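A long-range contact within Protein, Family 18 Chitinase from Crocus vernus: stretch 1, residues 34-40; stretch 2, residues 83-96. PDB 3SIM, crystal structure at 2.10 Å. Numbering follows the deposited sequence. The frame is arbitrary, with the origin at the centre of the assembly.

Stretch 1, residues 34-40: SFAVDYT
Stretch 2 (83-96) GGASVGSNTVQFQA

Val-37 and Tyr-39 form the apolar centre, packing against Val-87 and Val-92. Phe-35 and Val-37 point their CA-to-CB bonds toward stretch 2, with Ala-36 between them pointing away, in the alternation of a strand (34-37); Tyr-39, in the loop beyond, also points toward it. Val-37 (chi1 t, phi/psi -131/137) sets CG2 3.9 Å from Val-87 CG2 and CG1 4.1 Å from Val-92 CG2. Val-87 (chi1 104°, between wells) also brings CG1 to 4.1 Å from Tyr-39 CD1, and Val-92 (chi1 t) holds CG1 4.2 Å from Tyr-39 CE2. A type II' turn from Val-87 to Asn-90 closes a small hairpin; Gly-88 suits its positive phi (59/-125).

In register, Val-37 CA lies 5.0 Å from Gly-83 CA, and Tyr-39 CA 7.9 Å from Val-87 CA. Gly-83 N donates to Ala-36 O (3.1 Å, 161°). Gly-83 and Gly-84 adopt phi/psi of 91/-99 and 84/172, angles that call for glycine. Gly-84 CA sits over one face of the Phe-35 ring (chi1 m, chi2 -91°), 3.7 Å from its centroid, in a CH-pi contact; a CB there would clash with Phe-35 CE2. A cis peptide bond precedes Phe-35.

Tyr-39 (chi1 -90°, chi2 -119°) has the largest area covered by the other stretch, 112 of the 496 Å² buried in total. Its ring reaches past the valines to polar surroundings, where Tyr-39 OH accepts from Gln-93 N (3.1 Å) and Gln-95 NE2 (3.1 Å). Water 3 lies 3.0 Å from Tyr-39 OH and donates weakly to Thr-91 O (3.3 Å). Gln-95 (chi1 m, chi2 t, chi3 46°) starts sideways but ends nearer. Beside it, Asp-38 (chi1 p) is joined through water: water 1 lies 2.8 Å from Asp-38 OD2 and 2.7 Å from Gln-95 O, while water 2 lies 2.8 Å from Asp-38 OD2 and accepts from Gln-95 N (3.1 Å).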

ATOM      1  N   SER A  34      -3.687   6.854   2.418  1.00  7.26           N
ATOM      2  CA  SER A  34      -4.834   5.993   2.311  1.00  9.23           C
ATOM      3  C   SER A  34      -6.172   6.641   2.651  1.00  8.35           C
ATOM      4  O   SER A  34      -6.374   7.014   3.753  1.00  7.70           O
ATOM      5  CB  SER A  34      -4.654   4.756   3.204  1.00  9.40           C
ATOM      6  OG  SER A  34      -3.353   4.483   3.569  1.00 11.30           O
ATOM      7  N   PHE A  35      -7.096   6.742   1.724  1.00  8.49           N
ATOM      8  CA  PHE A  35      -7.088   6.255   0.375  1.00  8.34           C
ATOM      9  C   PHE A  35      -7.689   7.283  -0.643  1.00  9.64           C
ATOM     10  O   PHE A  35      -8.376   8.180  -0.290  1.00  9.07           O
ATOM     11  CB  PHE A  35      -7.916   4.972   0.273  1.00  8.14           C
ATOM     12  CG  PHE A  35      -7.407   3.817   1.079  1.00  8.02           C
ATOM     13  CD1 PHE A  35      -6.549   2.923   0.543  1.00  4.72           C
ATOM     14  CD2 PHE A  35      -7.821   3.624   2.368  1.00  9.53           C
ATOM     15  CE1 PHE A  35      -6.108   1.881   1.256  1.00  8.44           C
ATOM     16  CE2 PHE A  35      -7.366   2.563   3.098  1.00 10.77           C
ATOM     17  CZ  PHE A  35      -6.510   1.693   2.543  1.00 10.00           C
ATOM     18  N   ALA A  36      -7.384   7.082  -1.901  1.00  9.92           N
ATOM     19  CA  ALA A  36      -8.137   7.621  -2.993  1.00  9.51           C
ATOM     20  C   ALA A  36      -9.045   6.512  -3.507  1.00 10.54           C
ATOM     21  O   ALA A  36      -8.595   5.441  -3.738  1.00 10.56           O
ATOM     22  CB  ALA A  36      -7.260   8.120  -4.066  1.00  8.67           C
ATOM     23  N   VAL A  37     -10.327   6.821  -3.621  1.00  9.57           N
ATOM     24  CA  VAL A  37     -11.388   5.908  -3.992  1.00 10.63           C
ATOM     25  C   VAL A  37     -12.297   6.464  -5.101  1.00 10.15           C
ATOM     26  O   VAL A  37     -12.707   7.578  -5.034  1.00 11.54           O
ATOM     27  CB  VAL A  37     -12.282   5.503  -2.772  1.00 10.27           C
ATOM     28  CG1 VAL A  37     -13.090   4.319  -3.075  1.00 11.38           C
ATOM     29  CG2 VAL A  37     -11.519   5.250  -1.542  1.00 11.16           C
ATOM     30  N   ASP A  38     -12.637   5.641  -6.067  1.00 10.58           N
ATOM     31  CA  ASP A  38     -13.586   6.001  -7.106  1.00  9.99           C
ATOM     32  C   ASP A  38     -15.056   5.756  -6.707  1.00 11.16           C
ATOM     33  O   ASP A  38     -15.754   5.010  -7.335  1.00 11.01           O
ATOM     34  CB  ASP A  38     -13.238   5.402  -8.468  1.00  9.86           C
ATOM     35  CG  ASP A  38     -13.186   3.861  -8.486  1.00 12.73           C
ATOM     36  OD1 ASP A  38     -12.881   3.235  -7.495  1.00 11.71           O
ATOM     37  OD2 ASP A  38     -13.517   3.340  -9.509  1.00  8.99           O
ATOM     38  N   TYR A  39     -15.445   6.425  -5.635  1.00  9.89           N
ATOM     39  CA  TYR A  39     -16.764   6.430  -5.065  1.00 10.48           C
ATOM     40  C   TYR A  39     -17.109   7.858  -4.688  1.00 10.87           C
ATOM     41  O   TYR A  39     -16.244   8.645  -4.448  1.00  8.59           O
ATOM     42  CB  TYR A  39     -16.853   5.514  -3.840  1.00 10.69           C
ATOM     43  CG  TYR A  39     -17.234   4.045  -4.073  1.00 13.74           C
ATOM     44  CD1 TYR A  39     -18.375   3.496  -3.499  1.00 11.95           C
ATOM     45  CD2 TYR A  39     -16.448   3.209  -4.854  1.00 15.17           C
ATOM     46  CE1 TYR A  39     -18.700   2.187  -3.715  1.00 15.75           C
ATOM     47  CE2 TYR A  39     -16.778   1.910  -5.066  1.00 15.31           C
ATOM     48  CZ  TYR A  39     -17.905   1.393  -4.496  1.00 16.15           C
ATOM     49  OH  TYR A  39     -18.208   0.110  -4.690  1.00 20.34           O
ATOM     50  N   THR A  40     -18.390   8.111  -4.612  1.00 11.58           N
ATOM     51  CA  THR A  40     -18.921   9.409  -4.275  1.00 11.89           C
ATOM     52  C   THR A  40     -18.517   9.849  -2.875  1.00 12.95           C
ATOM     53  O   THR A  40     -18.394   9.067  -2.020  1.00 12.62           O
ATOM     54  CB  THR A  40     -20.492   9.526  -4.461  1.00 12.16           C
ATOM     55  OG1 THR A  40     -21.162   8.583  -3.640  1.00 11.64           O
ATOM     56  CG2 THR A  40     -20.919   9.397  -5.936  1.00 12.47           C
ATOM     57  N   GLY A  83      -8.390   2.341  -3.476  1.00 10.87           N
ATOM     58  CA  GLY A  83      -9.382   1.444  -2.955  1.00  9.21           C
ATOM     59  C   GLY A  83      -9.518   1.368  -1.472  1.00 10.55           C
ATOM     60  O   GLY A  83     -10.130   2.190  -0.868  1.00 10.68           O
ATOM     61  N   GLY A  84      -8.936   0.374  -0.879  1.00 11.07           N
ATOM     62  CA  GLY A  84      -9.161   0.083   0.520  1.00 11.50           C
ATOM     63  C   GLY A  84     -10.418  -0.745   0.756  1.00 13.71           C
ATOM     64  O   GLY A  84     -11.131  -0.926  -0.146  1.00 14.96           O
ATOM     65  N   ALA A  85     -10.657  -1.222   1.972  1.00 14.81           N
ATOM     66  CA  ALA A  85     -11.810  -2.029   2.308  1.00 16.12           C
ATOM     67  C   ALA A  85     -13.190  -1.400   2.245  1.00 16.17           C
ATOM     68  O   ALA A  85     -14.054  -1.993   1.732  1.00 14.98           O
ATOM     69  CB  ALA A  85     -11.650  -2.715   3.634  1.00 16.64           C
ATOM     70  N   SER A  86     -13.335  -0.219   2.799  1.00 16.47           N
ATOM     71  CA  SER A  86     -14.597   0.450   3.024  1.00 18.46           C
ATOM     72  C   SER A  86     -14.521   1.942   2.796  1.00 18.75           C
ATOM     73  O   SER A  86     -13.540   2.556   3.006  1.00 19.21           O
ATOM     74  CB  SER A  86     -15.054   0.252   4.450  1.00 19.84           C
ATOM     75  OG  SER A  86     -15.781  -0.925   4.636  1.00 26.43           O
ATOM     76  N   VAL A  87     -15.636   2.493   2.425  1.00 18.63           N
ATOM     77  CA  VAL A  87     -15.846   3.890   2.373  1.00 19.48           C
ATOM     78  C   VAL A  87     -17.167   4.218   3.153  1.00 19.96           C
ATOM     79  O   VAL A  87     -18.245   3.798   2.826  1.00 18.74           O
ATOM     80  CB  VAL A  87     -15.747   4.231   0.866  1.00 19.76           C
ATOM     81  CG1 VAL A  87     -16.991   4.462   0.241  1.00 18.96           C
ATOM     82  CG2 VAL A  87     -14.737   5.207   0.578  1.00 17.23           C
ATOM     83  N   GLY A  88     -17.032   4.984   4.203  1.00 21.78           N
ATOM     84  CA  GLY A  88     -18.101   5.097   5.153  1.00 22.92           C
ATOM     85  C   GLY A  88     -18.367   3.724   5.678  1.00 24.39           C
ATOM     86  O   GLY A  88     -17.482   3.092   6.151  1.00 25.43           O
ATOM     87  N   SER A  89     -19.594   3.268   5.581  1.00 25.06           N
ATOM     88  CA  SER A  89     -19.941   1.928   5.931  1.00 25.28           C
ATOM     89  C   SER A  89     -20.101   1.003   4.725  1.00 23.95           C
ATOM     90  O   SER A  89     -20.445  -0.114   4.882  1.00 25.04           O
ATOM     91  CB  SER A  89     -21.144   1.904   6.910  1.00 26.13           C
ATOM     92  OG  SER A  89     -22.388   2.138   6.329  1.00 28.73           O
ATOM     93  N   ASN A  90     -19.878   1.507   3.533  1.00 21.14           N
ATOM     94  CA  ASN A  90     -20.089   0.742   2.328  1.00 19.56           C
ATOM     95  C   ASN A  90     -18.820  -0.002   1.868  1.00 18.40           C
ATOM     96  O   ASN A  90     -17.766   0.558   1.817  1.00 17.24           O
ATOM     97  CB  ASN A  90     -20.625   1.606   1.189  1.00 20.68           C
ATOM     98  CG  ASN A  90     -21.915   2.381   1.536  1.00 23.93           C
ATOM     99  OD1 ASN A  90     -23.019   1.909   1.330  1.00 26.36           O
ATOM    100  ND2 ASN A  90     -21.747   3.567   2.030  1.00 21.10           N
ATOM    101  N   THR A  91     -18.970  -1.253   1.511  1.00 15.64           N
ATOM    102  CA  THR A  91     -17.875  -2.027   1.001  1.00 15.45           C
ATOM    103  C   THR A  91     -17.356  -1.419  -0.340  1.00 13.48           C
ATOM    104  O   THR A  91     -18.110  -1.078  -1.166  1.00 13.10           O
ATOM    105  CB  THR A  91     -18.247  -3.509   0.867  1.00 16.31           C
ATOM    106  OG1 THR A  91     -18.548  -4.037   2.139  1.00 15.47           O
ATOM    107  CG2 THR A  91     -17.124  -4.287   0.250  1.00 16.09           C
ATOM    108  N   VAL A  92     -16.050  -1.307  -0.507  1.00 12.20           N
ATOM    109  CA  VAL A  92     -15.476  -0.888  -1.774  1.00 10.78           C
ATOM    110  C   VAL A  92     -15.286  -2.079  -2.756  1.00 10.71           C
ATOM    111  O   VAL A  92     -14.435  -2.921  -2.610  1.00 10.03           O
ATOM    112  CB  VAL A  92     -14.154  -0.060  -1.609  1.00 10.76           C
ATOM    113  CG1 VAL A  92     -13.540   0.226  -2.891  1.00 10.68           C
ATOM    114  CG2 VAL A  92     -14.388   1.194  -0.827  1.00 10.49           C
ATOM    115  N   GLN A  93     -16.138  -2.066  -3.753  1.00  9.81           N
ATOM    116  CA  GLN A  93     -16.193  -3.040  -4.825  1.00 10.89           C
ATOM    117  C   GLN A  93     -15.577  -2.456  -6.091  1.00 12.42           C
ATOM    118  O   GLN A  93     -16.030  -1.418  -6.522  1.00 12.80           O
ATOM    119  CB  GLN A  93     -17.640  -3.466  -5.119  1.00 11.35           C
ATOM    120  CG  GLN A  93     -18.363  -4.193  -3.972  1.00 11.96           C
ATOM    121  CD  GLN A  93     -18.034  -5.651  -3.840  1.00 12.05           C
ATOM    122  OE1 GLN A  93     -18.435  -6.267  -2.892  1.00 15.57           O
ATOM    123  NE2 GLN A  93     -17.263  -6.185  -4.756  1.00  9.04           N
ATOM    124  N   PHE A  94     -14.568  -3.113  -6.667  1.00 11.79           N
ATOM    125  CA  PHE A  94     -14.071  -2.691  -7.977  1.00 13.20           C
ATOM    126  C   PHE A  94     -15.151  -2.872  -9.033  1.00 14.12           C
ATOM    127  O   PHE A  94     -15.657  -3.926  -9.212  1.00 14.36           O
ATOM    128  CB  PHE A  94     -12.807  -3.418  -8.457  1.00 13.11           C
ATOM    129  CG  PHE A  94     -12.177  -2.808  -9.679  1.00 14.33           C
ATOM    130  CD1 PHE A  94     -11.231  -1.849  -9.562  1.00 13.05           C
ATOM    131  CD2 PHE A  94     -12.567  -3.147 -10.948  1.00 15.23           C
ATOM    132  CE1 PHE A  94     -10.693  -1.273 -10.651  1.00 10.68           C
ATOM    133  CE2 PHE A  94     -11.980  -2.550 -12.026  1.00 15.66           C
ATOM    134  CZ  PHE A  94     -11.069  -1.617 -11.862  1.00 13.19           C
ATOM    135  N   GLN A  95     -15.455  -1.791  -9.713  1.00 13.42           N
ATOM    136  CA  GLN A  95     -16.457  -1.758 -10.747  1.00 14.13           C
ATOM    137  C   GLN A  95     -16.067  -0.893 -11.937  1.00 14.18           C
ATOM    138  O   GLN A  95     -15.795   0.256 -11.755  1.00 11.46           O
ATOM    139  CB  GLN A  95     -17.780  -1.220 -10.195  1.00 15.77           C
ATOM    140  CG  GLN A  95     -18.207  -1.705  -8.851  1.00 19.83           C
ATOM    141  CD  GLN A  95     -19.574  -1.235  -8.480  1.00 24.20           C
ATOM    142  OE1 GLN A  95     -20.472  -1.302  -9.259  1.00 26.46           O
ATOM    143  NE2 GLN A  95     -19.722  -0.755  -7.291  1.00 24.47           N
ATOM    144  N   ALA A  96     -16.054  -1.480 -13.130  1.00 13.75           N
ATOM    145  CA  ALA A  96     -15.853  -0.751 -14.375  1.00 15.58           C
ATOM    146  C   ALA A  96     -17.016  -0.888 -15.378  1.00 16.78           C
ATOM    147  O   ALA A  96     -17.457  -1.967 -15.671  1.00 15.92           O
ATOM    148  CB  ALA A  96     -14.592  -1.131 -15.019  1.00 15.06           C
TER
HETATM  149  O   HOH W   1     -16.091   2.473 -10.187  1.00 21.10           O
HETATM  150  O   HOH W   2     -13.677   0.608  -8.891  1.00 21.41           O
HETATM  151  O   HOH W   3     -20.663  -0.826  -3.242  1.00 23.44           O